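Local coordinates for protein putative glycosyltransferase (GalT1) (Streptococcus parasanguinis, PDB 4PHR) that probably transfers a sugar from a nucleotide-sugar donor, its conserved N-terminal GT-D domain binding UDP together with a manganese ion, at residues Leu200-Met204 with Tyr221-Gly227; Val31-Gly35 with Ser116-Ser120. All coordinates share one frame; numbering follows the deposited sequence.

Interaction 1: residues Leu200-Met204 with Tyr221-Gly227. With UDP (uridine-5'-diphosphate), chain B.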
ATOM      1  N   LEU A 200      12.322  -5.801   9.765  1.00 16.94           N
ATOM      2  CA  LEU A 200      11.473  -4.751   9.223  1.00 15.16           C
ATOM      3  C   LEU A 200      10.247  -5.447   8.640  1.00 13.45           C
ATOM      4  O   LEU A 200      10.373  -6.442   7.919  1.00 15.00           O
ATOM      5  CB  LEU A 200      12.227  -3.998   8.126  1.00 15.50           C
ATOM      6  CG  LEU A 200      11.456  -2.983   7.285  1.00 18.33           C
ATOM      7  CD1 LEU A 200      10.975  -1.834   8.159  1.00 20.83           C
ATOM      8  CD2 LEU A 200      12.335  -2.453   6.156  1.00 19.07           C
ATOM      9  N   ILE A 201       9.061  -4.939   8.949  1.00 12.35           N
ATOM     10  CA  ILE A 201       7.830  -5.587   8.515  1.00 12.17           C
ATOM     11  C   ILE A 201       7.270  -4.853   7.302  1.00 12.37           C
ATOM     12  O   ILE A 201       7.120  -3.637   7.338  1.00 13.49           O
ATOM     13  CB  ILE A 201       6.771  -5.602   9.652  1.00 13.82           C
ATOM     14  CG1 ILE A 201       7.358  -6.203  10.941  1.00 17.52           C
ATOM     15  CG2 ILE A 201       5.520  -6.348   9.208  1.00 14.20           C
ATOM     16  CD1 ILE A 201       6.464  -6.010  12.169  1.00 20.89           C
ATOM     17  N   LEU A 202       7.003  -5.587   6.224  1.00 11.59           N
ATOM     18  CA  LEU A 202       6.386  -5.030   5.022  1.00 10.07           C
ATOM     19  C   LEU A 202       5.041  -5.707   4.877  1.00 10.69           C
ATOM     20  O   LEU A 202       4.947  -6.927   5.014  1.00 12.28           O
ATOM     21  CB  LEU A 202       7.228  -5.330   3.779  1.00 12.20           C
ATOM     22  CG  LEU A 202       8.696  -4.883   3.815  1.00 12.68           C
ATOM     23  CD1 LEU A 202       9.389  -5.194   2.486  1.00 15.36           C
ATOM     24  CD2 LEU A 202       8.817  -3.406   4.173  1.00 13.98           C
ATOM     25  N   VAL A 203       3.997  -4.927   4.611  1.00  9.75           N
ATOM     26  CA  VAL A 203       2.656  -5.487   4.577  1.00 10.30           C
ATOM     27  C   VAL A 203       1.980  -5.167   3.248  1.00  9.01           C
ATOM     28  O   VAL A 203       1.935  -4.008   2.834  1.00 10.88           O
ATOM     29  CB  VAL A 203       1.790  -4.946   5.739  1.00 11.99           C
ATOM     30  CG1 VAL A 203       0.483  -5.720   5.818  1.00 12.68           C
ATOM     31  CG2 VAL A 203       2.552  -5.031   7.057  1.00 12.83           C
ATOM     32  N   MET A 204       1.443  -6.205   2.602  1.00  9.42           N
ATOM     33  CA  MET A 204       0.733  -6.076   1.334  1.00  9.59           C
ATOM     34  C   MET A 204      -0.588  -6.817   1.515  1.00  8.61           C
ATOM     35  O   MET A 204      -0.686  -8.012   1.233  1.00  9.64           O
ATOM     36  CB  MET A 204       1.547  -6.663   0.171  1.00 10.25           C
ATOM     37  CG  MET A 204       2.897  -5.978  -0.067  1.00 10.55           C
ATOM     38  SD  MET A 204       4.166  -6.442   1.149  1.00 13.03           S
ATOM     39  CE  MET A 204       5.669  -6.251   0.194  1.00 14.49           C
ATOM     40  N   TYR A 221       7.017  -1.351  16.601  1.00 31.55           N
ATOM     41  CA  TYR A 221       7.642  -1.876  15.393  1.00 29.92           C
ATOM     42  C   TYR A 221       7.567  -0.883  14.241  1.00 30.57           C
ATOM     43  O   TYR A 221       6.618  -0.106  14.142  1.00 30.75           O
ATOM     44  CB  TYR A 221       6.959  -3.174  14.958  1.00 29.56           C
ATOM     45  CG  TYR A 221       7.136  -4.319  15.925  1.00 30.48           C
ATOM     46  CD1 TYR A 221       8.299  -5.075  15.929  1.00 37.29           C
ATOM     47  CD2 TYR A 221       6.139  -4.645  16.834  1.00 34.32           C
ATOM     48  CE1 TYR A 221       8.466  -6.123  16.811  1.00 38.56           C
ATOM     49  CE2 TYR A 221       6.296  -5.691  17.720  1.00 33.45           C
ATOM     50  CZ  TYR A 221       7.460  -6.427  17.704  1.00 38.79           C
ATOM     51  OH  TYR A 221       7.620  -7.471  18.585  1.00 43.15           O
ATOM     52  N   GLN A 222       8.570  -0.915  13.369  1.00 27.82           N
ATOM     53  CA  GLN A 222       8.462  -0.240  12.083  1.00 24.18           C
ATOM     54  C   GLN A 222       7.839  -1.196  11.073  1.00 20.62           C
ATOM     55  O   GLN A 222       8.391  -2.261  10.774  1.00 20.67           O
ATOM     56  CB  GLN A 222       9.822   0.252  11.575  1.00 24.60           C
ATOM     57  CG  GLN A 222       9.689   1.077  10.297  1.00 26.86           C
ATOM     58  CD  GLN A 222      11.017   1.471   9.673  1.00 21.71           C
ATOM     59  OE1 GLN A 222      12.079   0.984  10.068  1.00 26.40           O
ATOM     60  NE2 GLN A 222      10.958   2.348   8.677  1.00 26.56           N
ATOM     61  N   ALA A 223       6.673  -0.810  10.567  1.00 17.16           N
ATOM     62  CA  ALA A 223       5.952  -1.617   9.598  1.00 14.25           C
ATOM     63  C   ALA A 223       5.502  -0.720   8.455  1.00 12.04           C
ATOM     64  O   ALA A 223       4.985   0.380   8.682  1.00 13.99           O
ATOM     65  CB  ALA A 223       4.762  -2.300  10.249  1.00 16.06           C
ATOM     66  N   ILE A 224       5.708  -1.187   7.227  1.00 12.54           N
ATOM     67  CA  ILE A 224       5.463  -0.375   6.044  1.00 13.20           C
ATOM     68  C   ILE A 224       4.427  -1.023   5.135  1.00 10.38           C
ATOM     69  O   ILE A 224       4.622  -2.121   4.626  1.00 11.93           O
ATOM     70  CB  ILE A 224       6.772  -0.132   5.254  1.00 14.27           C
ATOM     71  CG1 ILE A 224       7.852   0.466   6.170  1.00 19.15           C
ATOM     72  CG2 ILE A 224       6.531   0.770   4.049  1.00 16.17           C
ATOM     73  CD1 ILE A 224       9.179   0.694   5.467  1.00 25.64           C
ATOM     74  N   ASP A 225       3.327  -0.319   4.939  1.00 10.57           N
ATOM     75  CA  ASP A 225       2.242  -0.753   4.061  1.00 10.40           C
ATOM     76  C   ASP A 225       2.666  -0.502   2.610  1.00 11.60           C
ATOM     77  O   ASP A 225       2.731   0.655   2.178  1.00 10.48           O
ATOM     78  CB  ASP A 225       1.023   0.102   4.433  1.00 12.11           C
ATOM     79  CG  ASP A 225      -0.135  -0.036   3.477  1.00 12.93           C
ATOM     80  OD1 ASP A 225      -0.105  -0.903   2.575  1.00 10.92           O
ATOM     81  OD2 ASP A 225      -1.112   0.732   3.667  1.00 12.37           O
ATOM     82  N   LEU A 226       2.977  -1.572   1.869  1.00 10.13           N
ATOM     83  CA  LEU A 226       3.474  -1.437   0.494  1.00 10.84           C
ATOM     84  C   LEU A 226       2.519  -1.910  -0.606  1.00  9.99           C
ATOM     85  O   LEU A 226       2.855  -1.828  -1.787  1.00  9.94           O
ATOM     86  CB  LEU A 226       4.824  -2.140   0.324  1.00 13.26           C
ATOM     87  CG  LEU A 226       6.041  -1.472   0.981  1.00 15.97           C
ATOM     88  CD1 LEU A 226       7.299  -2.305   0.752  1.00 20.99           C
ATOM     89  CD2 LEU A 226       6.212  -0.052   0.453  1.00 22.46           C
ATOM     90  N   GLY A 227       1.350  -2.425  -0.227  1.00 10.34           N
ATOM     91  CA  GLY A 227       0.282  -2.682  -1.180  1.00  9.40           C
ATOM     92  C   GLY A 227       0.706  -3.370  -2.465  1.00  8.57           C
ATOM     93  O   GLY A 227       1.268  -4.464  -2.437  1.00 10.06           O
TER
HETATM   94  N1  UDP B 301      -4.600  -8.390  -0.343  1.00 10.07           N
HETATM   95  C2  UDP B 301      -4.621  -9.616   0.276  1.00 10.76           C
HETATM   96  N3  UDP B 301      -5.682  -9.958   1.080  1.00 10.41           N
HETATM   97  C4  UDP B 301      -6.722  -9.082   1.277  1.00 10.94           C
HETATM   98  C5  UDP B 301      -6.703  -7.834   0.654  1.00 10.90           C
HETATM   99  C6  UDP B 301      -5.693  -7.576  -0.266  1.00 10.42           C
HETATM  100  O2  UDP B 301      -3.710 -10.424   0.096  1.00 12.09           O
HETATM  101  O4  UDP B 301      -7.639  -9.425   2.031  1.00 12.91           O
HETATM  102  C1' UDP B 301      -3.415  -8.017  -1.130  1.00 10.22           C
HETATM  103  C2' UDP B 301      -3.483  -8.032  -2.634  1.00 10.86           C
HETATM  104  O2' UDP B 301      -3.312  -9.344  -3.127  1.00 13.09           O
HETATM  105  C3' UDP B 301      -2.314  -7.135  -2.976  1.00 10.92           C
HETATM  106  C4' UDP B 301      -2.325  -6.118  -1.847  1.00 10.86           C
HETATM  107  O4' UDP B 301      -3.149  -6.665  -0.814  1.00  9.51           O
HETATM  108  O3' UDP B 301      -1.109  -7.865  -2.910  1.00 12.99           O
HETATM  109  C5' UDP B 301      -2.859  -4.765  -2.302  1.00  9.99           C
HETATM  110  O5' UDP B 301      -2.913  -3.897  -1.177  1.00  9.73           O
HETATM  111  PA  UDP B 301      -3.466  -2.389  -1.284  1.00  8.83           P
HETATM  112  O1A UDP B 301      -4.905  -2.414  -1.610  1.00 12.18           O
HETATM  113  O2A UDP B 301      -3.090  -1.725  -0.013  1.00 10.56           O
HETATM  114  O3A UDP B 301      -2.634  -1.831  -2.557  1.00  9.39           O
HETATM  115  PB  UDP B 301      -2.490  -0.353  -3.228  1.00  8.65           P
HETATM  116  O1B UDP B 301      -3.297  -0.403  -4.482  1.00 11.59           O
HETATM  117  O2B UDP B 301      -1.038  -0.243  -3.506  1.00 10.30           O
HETATM  118  O3B UDP B 301      -3.010   0.673  -2.269  1.00 10.49           O

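Interaction 2: residues Val31-Gly35 with Ser116-Ser120. With UDP (uridine-5'-diphosphate), chain B.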
ATOM      1  N   VAL A  31       4.432   3.207   7.985  1.00 15.51           N
ATOM      2  CA  VAL A  31       3.686   3.873   6.935  1.00 15.33           C
ATOM      3  C   VAL A  31       2.345   3.190   6.764  1.00 13.38           C
ATOM      4  O   VAL A  31       2.288   1.973   6.585  1.00 12.68           O
ATOM      5  CB  VAL A  31       4.418   3.816   5.574  1.00 16.37           C
ATOM      6  CG1 VAL A  31       3.611   4.577   4.512  1.00 18.38           C
ATOM      7  CG2 VAL A  31       5.816   4.389   5.692  1.00 18.41           C
ATOM      8  N   VAL A  32       1.270   3.976   6.820  1.00 13.08           N
ATOM      9  CA  VAL A  32      -0.061   3.476   6.495  1.00 11.87           C
ATOM     10  C   VAL A  32      -0.600   4.310   5.334  1.00 11.83           C
ATOM     11  O   VAL A  32      -0.493   5.541   5.338  1.00 12.29           O
ATOM     12  CB  VAL A  32      -0.999   3.525   7.730  1.00 15.16           C
ATOM     13  CG1 VAL A  32      -1.161   4.943   8.254  1.00 17.42           C
ATOM     14  CG2 VAL A  32      -2.341   2.924   7.406  1.00 22.22           C
ATOM     15  N   ARG A  33      -1.166   3.641   4.331  1.00 10.80           N
ATOM     16  CA  ARG A  33      -1.644   4.338   3.131  1.00 10.86           C
ATOM     17  C   ARG A  33      -3.162   4.209   2.988  1.00 11.50           C
ATOM     18  O   ARG A  33      -3.714   3.119   3.092  1.00 15.75           O
ATOM     19  CB  ARG A  33      -0.949   3.809   1.869  1.00 11.07           C
ATOM     20  CG  ARG A  33       0.596   3.851   1.882  1.00 12.34           C
ATOM     21  CD  ARG A  33       1.211   3.140   0.636  1.00 10.78           C
ATOM     22  NE  ARG A  33       0.642   1.803   0.578  1.00  9.90           N
ATOM     23  CZ  ARG A  33      -0.415   1.426  -0.135  1.00  9.03           C
ATOM     24  NH1 ARG A  33      -0.969   2.232  -1.046  1.00 10.41           N
ATOM     25  NH2 ARG A  33      -0.896   0.207   0.041  1.00 10.32           N
ATOM     26  N   PHE A  34      -3.846   5.323   2.774  1.00 10.54           N
ATOM     27  CA  PHE A  34      -5.278   5.276   2.505  1.00 10.18           C
ATOM     28  C   PHE A  34      -5.494   5.461   1.016  1.00 10.20           C
ATOM     29  O   PHE A  34      -5.076   6.464   0.445  1.00 11.49           O
ATOM     30  CB  PHE A  34      -6.030   6.340   3.315  1.00 11.50           C
ATOM     31  CG  PHE A  34      -6.146   5.995   4.765  1.00 13.91           C
ATOM     32  CD1 PHE A  34      -5.072   6.180   5.622  1.00 15.89           C
ATOM     33  CD2 PHE A  34      -7.313   5.438   5.262  1.00 15.83           C
ATOM     34  CE1 PHE A  34      -5.176   5.830   6.958  1.00 16.02           C
ATOM     35  CE2 PHE A  34      -7.423   5.098   6.587  1.00 17.83           C
ATOM     36  CZ  PHE A  34      -6.354   5.287   7.436  1.00 18.78           C
ATOM     37  N   GLY A  35      -6.137   4.477   0.389  1.00 11.22           N
ATOM     38  CA  GLY A  35      -6.477   4.555  -1.017  1.00 13.18           C
ATOM     39  C   GLY A  35      -7.976   4.647  -1.198  1.00 11.77           C
ATOM     40  O   GLY A  35      -8.733   4.774  -0.226  1.00 11.79           O
ATOM     41  N   SER A 116       2.467  10.148   0.664  1.00 12.97           N
ATOM     42  CA  SER A 116       1.797   9.716  -0.556  1.00 12.27           C
ATOM     43  C   SER A 116       1.424   8.240  -0.566  1.00 10.68           C
ATOM     44  O   SER A 116       2.279   7.368  -0.434  1.00 12.01           O
ATOM     45  CB  SER A 116       2.686   9.978  -1.769  1.00 12.51           C
ATOM     46  OG  SER A 116       2.046   9.520  -2.951  1.00 12.74           O
ATOM     47  N   THR A 117       0.143   7.964  -0.777  1.00  9.99           N
ATOM     48  CA  THR A 117      -0.345   6.604  -0.961  1.00 10.12           C
ATOM     49  C   THR A 117       0.309   5.961  -2.181  1.00  9.63           C
ATOM     50  O   THR A 117       0.387   4.726  -2.285  1.00 10.14           O
ATOM     51  CB  THR A 117      -1.872   6.642  -1.058  1.00 10.22           C
ATOM     52  OG1 THR A 117      -2.363   6.950   0.242  1.00 11.72           O
ATOM     53  CG2 THR A 117      -2.501   5.326  -1.549  1.00 10.90           C
ATOM     54  N   PHE A 118       0.803   6.790  -3.099  1.00  9.47           N
ATOM     55  CA  PHE A 118       1.432   6.283  -4.316  1.00 10.31           C
ATOM     56  C   PHE A 118       2.892   5.850  -4.141  1.00 11.70           C
ATOM     57  O   PHE A 118       3.569   5.554  -5.123  1.00 12.94           O
ATOM     58  CB  PHE A 118       1.281   7.276  -5.477  1.00 12.29           C
ATOM     59  CG  PHE A 118      -0.147   7.616  -5.808  1.00 11.40           C
ATOM     60  CD1 PHE A 118      -1.191   6.772  -5.453  1.00 11.45           C
ATOM     61  CD2 PHE A 118      -0.444   8.793  -6.486  1.00 12.45           C
ATOM     62  CE1 PHE A 118      -2.506   7.097  -5.763  1.00 13.39           C
ATOM     63  CE2 PHE A 118      -1.753   9.124  -6.804  1.00 12.81           C
ATOM     64  CZ  PHE A 118      -2.786   8.272  -6.452  1.00 14.42           C
ATOM     65  N   ILE A 119       3.397   5.781  -2.911  1.00 11.87           N
ATOM     66  CA  ILE A 119       4.706   5.144  -2.742  1.00 14.50           C
ATOM     67  C   ILE A 119       4.670   3.687  -3.221  1.00 12.93           C
ATOM     68  O   ILE A 119       5.709   3.123  -3.574  1.00 14.95           O
ATOM     69  CB  ILE A 119       5.290   5.230  -1.301  1.00 15.89           C
ATOM     70  CG1 ILE A 119       4.389   4.545  -0.281  1.00 17.03           C
ATOM     71  CG2 ILE A 119       5.579   6.672  -0.903  1.00 17.59           C
ATOM     72  CD1 ILE A 119       5.096   4.252   1.027  1.00 20.94           C
ATOM     73  N   SER A 120       3.478   3.086  -3.262  1.00 12.49           N
ATOM     74  CA  SER A 120       3.334   1.717  -3.765  1.00 12.22           C
ATOM     75  C   SER A 120       3.026   1.703  -5.261  1.00 13.69           C
ATOM     76  O   SER A 120       2.969   0.639  -5.868  1.00 14.02           O
ATOM     77  CB  SER A 120       2.227   0.968  -3.016  1.00 12.92           C
ATOM     78  OG  SER A 120       0.974   1.592  -3.258  1.00 13.47           O
TER
HETATM   79  N1  UDP B 301      -4.600  -8.390  -0.343  1.00 10.07           N
HETATM   80  C2  UDP B 301      -4.621  -9.616   0.276  1.00 10.76           C
HETATM   81  N3  UDP B 301      -5.682  -9.958   1.080  1.00 10.41           N
HETATM   82  C4  UDP B 301      -6.722  -9.082   1.277  1.00 10.94           C
HETATM   83  C5  UDP B 301      -6.703  -7.834   0.654  1.00 10.90           C
HETATM   84  C6  UDP B 301      -5.693  -7.576  -0.266  1.00 10.42           C
HETATM   85  O2  UDP B 301      -3.710 -10.424   0.096  1.00 12.09           O
HETATM   86  O4  UDP B 301      -7.639  -9.425   2.031  1.00 12.91           O
HETATM   87  C1' UDP B 301      -3.415  -8.017  -1.130  1.00 10.22           C
HETATM   88  C2' UDP B 301      -3.483  -8.032  -2.634  1.00 10.86           C
HETATM   89  O2' UDP B 301      -3.312  -9.344  -3.127  1.00 13.09           O
HETATM   90  C3' UDP B 301      -2.314  -7.135  -2.976  1.00 10.92           C
HETATM   91  C4' UDP B 301      -2.325  -6.118  -1.847  1.00 10.86           C
HETATM   92  O4' UDP B 301      -3.149  -6.665  -0.814  1.00  9.51           O
HETATM   93  O3' UDP B 301      -1.109  -7.865  -2.910  1.00 12.99           O
HETATM   94  C5' UDP B 301      -2.859  -4.765  -2.302  1.00  9.99           C
HETATM   95  O5' UDP B 301      -2.913  -3.897  -1.177  1.00  9.73           O
HETATM   96  PA  UDP B 301      -3.466  -2.389  -1.284  1.00  8.83           P
HETATM   97  O1A UDP B 301      -4.905  -2.414  -1.610  1.00 12.18           O
HETATM   98  O2A UDP B 301      -3.090  -1.725  -0.013  1.00 10.56           O
HETATM   99  O3A UDP B 301      -2.634  -1.831  -2.557  1.00  9.39           O
HETATM  100  PB  UDP B 301      -2.490  -0.353  -3.228  1.00  8.65           P
HETATM  101  O1B UDP B 301      -3.297  -0.403  -4.482  1.00 11.59           O
HETATM  102  O2B UDP B 301      -1.038  -0.243  -3.506  1.00 10.30           O
HETATM  103  O3B UDP B 301      -3.010   0.673  -2.269  1.00 10.49           O

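Interaction 1: residues Leu200-Met204 with Tyr221-Gly227
Leu202 and Ile224 lie flank to flank and point the same way, CD2 of Leu202 resting 4.0 Å from CB of Ile224. The same CD2 also meets CD1 of Leu226, so one leucine branch touches both the adjacent strand and the turn after it. Toward the start of the strands, CD1 of Leu200 packs on the extended Gln222, nearest at its amide end, while NE2 of that glutamine is bonded to the carbonyl of Ala29. Near the ligand Met204 bends at chi2 (76°), which lays its CE beside CB of Leu226 at 4.2 Å. On the other side of the sheet CB of Ile201 meets CB of Ala223 at 3.9 Å, and CD1 of Ile201 reaches CB of Tyr221.

Parallel backbone pairing sets these positions. Ile224 N gives to Ile201 O at 2.8 Å, and Ile224 O receives Val203 N at 2.9 Å. Val203 O takes the amide of Leu226 at 2.8 Å and, weakly, that of Gly227, so the strand pairing continues into the turn that meets UDP. Here CA of Gly227 lies 3.3 Å from the bridging O3A of UDP; Gly227 has a positive phi (46°), and a side chain there would run into O2B of UDP. OD2 of Asp225 is salt-bridged to NZ of Lys210, which binds UDP.

The two strands and helix 206-218 form a beta-alpha-beta unit of a Rossmann-like parallel sheet. Leu212 and Leu216 of that helix cover the face bearing Ile201, Val203 and Ala223; along its other margin strand 200-204 is hydrogen-bonded to strand 147-153, whose Leu148 touches Leu200 and Leu202.

Interaction 2: residues Val31-Gly35 with Ser116-Ser120
Thr117 meets Arg33 with their CA atoms 4.9 Å apart, where the end of strand 30-33 runs beside the 3-10 turn 117-120 that follows strand 115-116. This is a phosphate-binding corner of the GT-D glycosyltransferase domain, built from the loops at the C-terminal ends of parallel strands, and Arg33 and Ser120 both bind UDP in it.

The aliphatic part of Arg33 runs past Thr117 and crosses Ile119, its CD 3.6 Å from CG1 of the isoleucine. A bend at chi3 (-53°) then turns the guanidinium toward the diphosphate. NH1 donates to Thr117 O, in the carbonyl plane on a lone pair, and also to the terminal phosphate oxygen O3B of UDP at 2.8 Å. NH2 adds a longer bond to O3B and a weak one to O2A, so the group spans both phosphates and has little freedom to rotate. OG of Ser120 sits over one guanidinium face, displaced toward the rim and 3.0 Å above the plane, and donates to UDP O2B at 2.7 Å; its closeness to NH1 has too poor an angle for a hydrogen bond.

Behind the polar cluster, Val31 and Ile119 reach toward each other, CG1 to CD1 at 3.8 Å, and Ile24 of helix 17-27 touches both. Ser116 shapes the turn itself: its OG accepts the amide of Phe118 in an ST turn. On the other flank Thr117 ties the turn to the chain leaving the strand. Its OG1 donates a hydrogen bond to Phe34 O at 2.8 Å, approaching from above the carbonyl plane, 51° out of it.

Both contacts are buried, and they meet at UDP. Interaction 1 pairs neighbouring strands of a parallel sheet, held mainly by regular backbone bonds and apolar side chains, with polar chemistry gathering at the end next to the ligand. Interaction 2 instead joins the end of strand 30-33 to a 3-10 turn, and relies on side-chain bonds and charge. Strands 223-225 and 30-33 meet edge to edge through the Val31 backbone, with a probable hydrogen bond from Val31 N to Ala223 O, and Asp225 OD1 is salt-bridged to Arg33 NH2 (2.9 Å). Gly227 and Leu226 also pack on Arg33 and Ser120, so the turn after strand 223-225 and the Arg33 corner close on the diphosphate together.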